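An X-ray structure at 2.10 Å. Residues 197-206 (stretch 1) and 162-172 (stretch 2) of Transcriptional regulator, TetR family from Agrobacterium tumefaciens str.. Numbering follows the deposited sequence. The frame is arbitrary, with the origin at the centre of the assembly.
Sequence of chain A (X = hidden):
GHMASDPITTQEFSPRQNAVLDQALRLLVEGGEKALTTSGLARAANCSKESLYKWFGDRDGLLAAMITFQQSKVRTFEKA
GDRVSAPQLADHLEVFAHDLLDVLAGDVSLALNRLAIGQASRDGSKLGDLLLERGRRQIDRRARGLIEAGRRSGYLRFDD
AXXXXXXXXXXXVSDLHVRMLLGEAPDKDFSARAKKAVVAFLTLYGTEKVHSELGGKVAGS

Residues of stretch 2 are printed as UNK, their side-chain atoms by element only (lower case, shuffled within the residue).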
# COMPACT_ATOMS: atom_id res chain seq x y z
N ALA A 197 -14.34 8.54 -4.44
CA ALA A 197 -14.27 7.08 -4.60
C ALA A 197 -15.69 6.41 -4.81
O ALA A 197 -15.84 5.44 -5.56
CB ALA A 197 -13.55 6.50 -3.42
N VAL A 198 -16.70 6.98 -4.15
CA VAL A 198 -18.08 6.54 -4.28
C VAL A 198 -18.64 6.88 -5.65
O VAL A 198 -19.28 6.00 -6.25
CB VAL A 198 -18.99 7.02 -3.11
CG1 VAL A 198 -20.47 6.64 -3.34
CG2 VAL A 198 -18.53 6.35 -1.83
N VAL A 199 -18.38 8.10 -6.16
CA VAL A 199 -18.75 8.48 -7.55
C VAL A 199 -18.14 7.49 -8.58
O VAL A 199 -18.85 6.96 -9.45
CB VAL A 199 -18.38 9.96 -7.91
CG1 VAL A 199 -18.66 10.30 -9.36
CG2 VAL A 199 -19.17 10.94 -7.03
N ALA A 200 -16.84 7.23 -8.46
CA ALA A 200 -16.15 6.26 -9.32
C ALA A 200 -16.73 4.81 -9.20
O ALA A 200 -17.04 4.16 -10.20
CB ALA A 200 -14.62 6.29 -9.04
N PHE A 201 -16.86 4.31 -7.99
CA PHE A 201 -17.47 2.99 -7.74
C PHE A 201 -18.86 2.82 -8.36
O PHE A 201 -19.18 1.78 -8.95
CB PHE A 201 -17.52 2.73 -6.23
CG PHE A 201 -18.04 1.35 -5.86
CD1 PHE A 201 -17.30 0.21 -6.16
CD2 PHE A 201 -19.28 1.19 -5.27
CE1 PHE A 201 -17.80 -1.07 -5.82
CE2 PHE A 201 -19.78 -0.09 -4.96
CZ PHE A 201 -19.03 -1.21 -5.23
N LEU A 202 -19.67 3.87 -8.31
CA LEU A 202 -21.04 3.85 -8.83
C LEU A 202 -21.08 3.94 -10.36
O LEU A 202 -21.96 3.37 -11.00
CB LEU A 202 -21.89 4.94 -8.16
CG LEU A 202 -22.22 4.67 -6.67
CD1 LEU A 202 -23.15 5.75 -6.07
CD2 LEU A 202 -22.85 3.28 -6.43
N THR A 203 -20.12 4.65 -10.94
CA THR A 203 -19.90 4.62 -12.37
C THR A 203 -19.58 3.20 -12.84
O THR A 203 -20.12 2.74 -13.83
CB THR A 203 -18.79 5.60 -12.78
OG1 THR A 203 -19.18 6.91 -12.35
CG2 THR A 203 -18.60 5.60 -14.29
N LEU A 204 -18.73 2.51 -12.11
CA LEU A 204 -18.29 1.17 -12.52
C LEU A 204 -19.38 0.13 -12.37
O LEU A 204 -19.63 -0.65 -13.25
CB LEU A 204 -17.07 0.78 -11.68
CG LEU A 204 -15.64 0.74 -12.20
CD1 LEU A 204 -15.39 1.51 -13.48
CD2 LEU A 204 -14.62 1.09 -11.15
N TYR A 205 -20.04 0.11 -11.22
CA TYR A 205 -20.95 -0.96 -10.85
C TYR A 205 -22.38 -0.49 -10.61
O TYR A 205 -23.21 -1.28 -10.22
CB TYR A 205 -20.47 -1.68 -9.59
CG TYR A 205 -19.08 -2.22 -9.74
CD1 TYR A 205 -18.85 -3.38 -10.47
CD2 TYR A 205 -17.99 -1.55 -9.21
CE1 TYR A 205 -17.53 -3.88 -10.65
CE2 TYR A 205 -16.70 -2.02 -9.40
CZ TYR A 205 -16.47 -3.18 -10.11
OH TYR A 205 -15.18 -3.67 -10.24
N GLY A 206 -22.67 0.79 -10.84
CA GLY A 206 -24.02 1.27 -10.62
C GLY A 206 -24.93 0.89 -11.78
O GLY A 206 -24.57 1.03 -12.93
N UNK A 162 -16.23 -9.82 -4.86
CA UNK A 162 -14.91 -9.55 -4.27
C UNK A 162 -14.08 -8.58 -5.14
O UNK A 162 -13.30 -7.80 -4.63
c UNK A 162 -14.11 -10.85 -4.13
o UNK A 162 -13.10 -13.46 -3.94
c UNK A 162 -13.88 -13.15 -2.98
c UNK A 162 -14.55 -11.74 -2.96
o UNK A 162 -14.12 -13.94 -2.03
N UNK A 163 -14.26 -8.68 -6.45
CA UNK A 163 -13.64 -7.84 -7.43
C UNK A 163 -14.22 -6.41 -7.37
O UNK A 163 -13.49 -5.43 -7.47
c UNK A 163 -11.70 -7.88 -10.02
c UNK A 163 -13.22 -7.83 -9.95
o UNK A 163 -11.16 -7.03 -10.74
o UNK A 163 -11.05 -8.76 -9.41
c UNK A 163 -13.85 -8.49 -8.79
N UNK A 164 -15.53 -6.31 -7.15
CA UNK A 164 -16.15 -5.03 -6.90
C UNK A 164 -15.55 -4.41 -5.66
O UNK A 164 -15.26 -3.23 -5.68
c UNK A 164 -17.66 -5.16 -6.75
N UNK A 165 -15.38 -5.18 -4.59
CA UNK A 165 -14.74 -4.64 -3.35
C UNK A 165 -13.28 -4.28 -3.59
O UNK A 165 -12.79 -3.22 -3.15
c UNK A 165 -14.25 -5.12 -0.84
o UNK A 165 -12.46 -3.71 2.70
c UNK A 165 -13.75 -6.04 0.09
c UNK A 165 -14.15 -3.75 -0.53
c UNK A 165 -13.15 -5.58 1.31
c UNK A 165 -14.93 -5.58 -2.14
c UNK A 165 -13.07 -4.20 1.56
c UNK A 165 -13.54 -3.30 0.64
N UNK A 166 -12.58 -5.15 -4.31
CA UNK A 166 -11.20 -4.88 -4.74
C UNK A 166 -11.03 -3.50 -5.42
O UNK A 166 -10.11 -2.70 -5.03
c UNK A 166 -9.12 -5.93 -5.87
n UNK A 166 -7.12 -6.81 -7.06
c UNK A 166 -8.56 -6.98 -6.88
c UNK A 166 -10.63 -6.07 -5.61
n UNK A 166 -7.26 -4.97 -8.47
c UNK A 166 -6.54 -5.85 -7.80
n UNK A 166 -5.23 -5.76 -7.86
N UNK A 167 -11.90 -3.24 -6.41
CA UNK A 167 -11.92 -1.97 -7.12
C UNK A 167 -12.22 -0.81 -6.17
O UNK A 167 -11.52 0.19 -6.19
o UNK A 167 -12.64 -2.87 -9.28
c UNK A 167 -12.98 -1.97 -8.22
N UNK A 168 -13.24 -0.94 -5.34
CA UNK A 168 -13.63 0.10 -4.40
C UNK A 168 -12.48 0.42 -3.47
O UNK A 168 -12.16 1.59 -3.24
c UNK A 168 -16.93 2.67 -1.33
c UNK A 168 -16.19 0.37 -1.61
c UNK A 168 -16.91 1.34 -0.89
c UNK A 168 -15.54 0.70 -2.80
c UNK A 168 -14.83 -0.38 -3.59
c UNK A 168 -15.56 2.04 -3.22
c UNK A 168 -16.26 3.01 -2.49
N UNK A 169 -11.80 -0.62 -3.01
CA UNK A 169 -10.74 -0.42 -2.03
C UNK A 169 -9.61 0.35 -2.70
O UNK A 169 -9.05 1.29 -2.10
c UNK A 169 -10.27 -1.79 -1.52
c UNK A 169 -7.97 -1.32 -0.55
c UNK A 169 -7.09 -1.28 0.55
c UNK A 169 -7.55 -1.69 1.81
c UNK A 169 -8.80 -2.13 1.98
c UNK A 169 -9.28 -1.75 -0.37
o UNK A 169 -6.76 -1.73 2.91
c UNK A 169 -9.68 -2.13 0.90
N UNK A 170 -9.23 -0.06 -3.91
CA UNK A 170 -8.11 0.62 -4.61
C UNK A 170 -8.48 2.07 -4.93
O UNK A 170 -7.65 2.99 -4.85
N UNK A 171 -9.73 2.28 -5.30
CA UNK A 171 -10.24 3.65 -5.55
C UNK A 171 -10.22 4.55 -4.31
O UNK A 171 -9.91 5.74 -4.41
c UNK A 171 -11.78 3.07 -7.60
c UNK A 171 -13.27 2.88 -7.96
c UNK A 171 -11.11 3.99 -8.69
c UNK A 171 -11.65 3.65 -6.17
N UNK A 172 -10.61 4.03 -3.15
CA UNK A 172 -10.54 4.81 -1.93
C UNK A 172 -9.08 5.13 -1.53
O UNK A 172 -8.74 6.29 -1.29
c UNK A 172 -12.74 3.81 -1.13
c UNK A 172 -11.25 4.06 -0.78
c UNK A 172 -11.07 4.82 0.55
c UNK A 172 -13.34 2.70 -0.26

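Position 162 carries three carbons in a row, the third holding two oxygens, and it lies out of reach of stretch 1: Glu162, exposed. Position 163 repeats that pattern, its CB pointing sideways; this is Glu163, whose carboxylate is hydrogen-bonded elsewhere in the structure.

At 164 there is a single carbon, and CB lies 4.0 Å from the centroid of the Tyr205 ring, almost on the ring normal, a CH-pi contact. It is Ala164. So small a side chain lets the ring rest on the backbone as well, with Tyr205 CZ 3.7 Å from Ala164 CA, while Ala164 O meets the edge of the neighbouring ring, 3.3 Å from Phe201 CE1.

Position 165 has one carbon, then a six-carbon ring bearing an oxygen, and its CB points away: Tyr165. Position 166 runs three carbons, a nitrogen, then a carbon with two more nitrogens; it is Arg166, and its end leads away to partners elsewhere.

One carbon and one oxygen make up 167, with the oxygen close to Tyr205 OH. This is Ser167, and OG and Tyr205 OH form a 2.8 Å hydrogen bond in which either could be the donor.

Position 168 shows one carbon and a six-carbon ring without oxygen, facing Phe201: Phe168. The two rings pair obliquely, centroids 4.5 Å apart and planes at 33°. Val198 CG2 comes to 4.0 Å from Phe168 CZ, near the plane of the ring.

At 169 a ring of six carbons bearing an oxygen follows one carbon, beyond reach of stretch 1; it is Tyr169. Position 170 has no side-chain atoms and touches nothing here: Gly170.

Four carbons forked at the second, set among Ala197, Ala200, Phe201 and Leu204, identify 171 as Leu171. It is a knob in a four-residue hole, with CD1 3.8 Å from Ala200 CB and 3.9 Å from Leu204 CD2.

Position 172 also has four carbons, but forked at the first, with one arm two carbons long. It is Ile172, whose CG1 sits 3.6 Å from Ala197 CB.

The helices run roughly antiparallel, at 151°, with axes approaching to 9.2 Å. Small residues meet large partners at both ends: Ala164 beneath Tyr205, and Ala197 against Leu171 and Ile172, where the CA atoms of Ala197 and Ile172 are 5.1 Å apart. Between them the phenylalanines fill the middle. The rule to read is apolar packing built from paired sizes, with one hydroxyl pair adding a directional bond where Tyr205 reaches across.

Stretch 2, residues 162-172: EEAYRSFYGLI
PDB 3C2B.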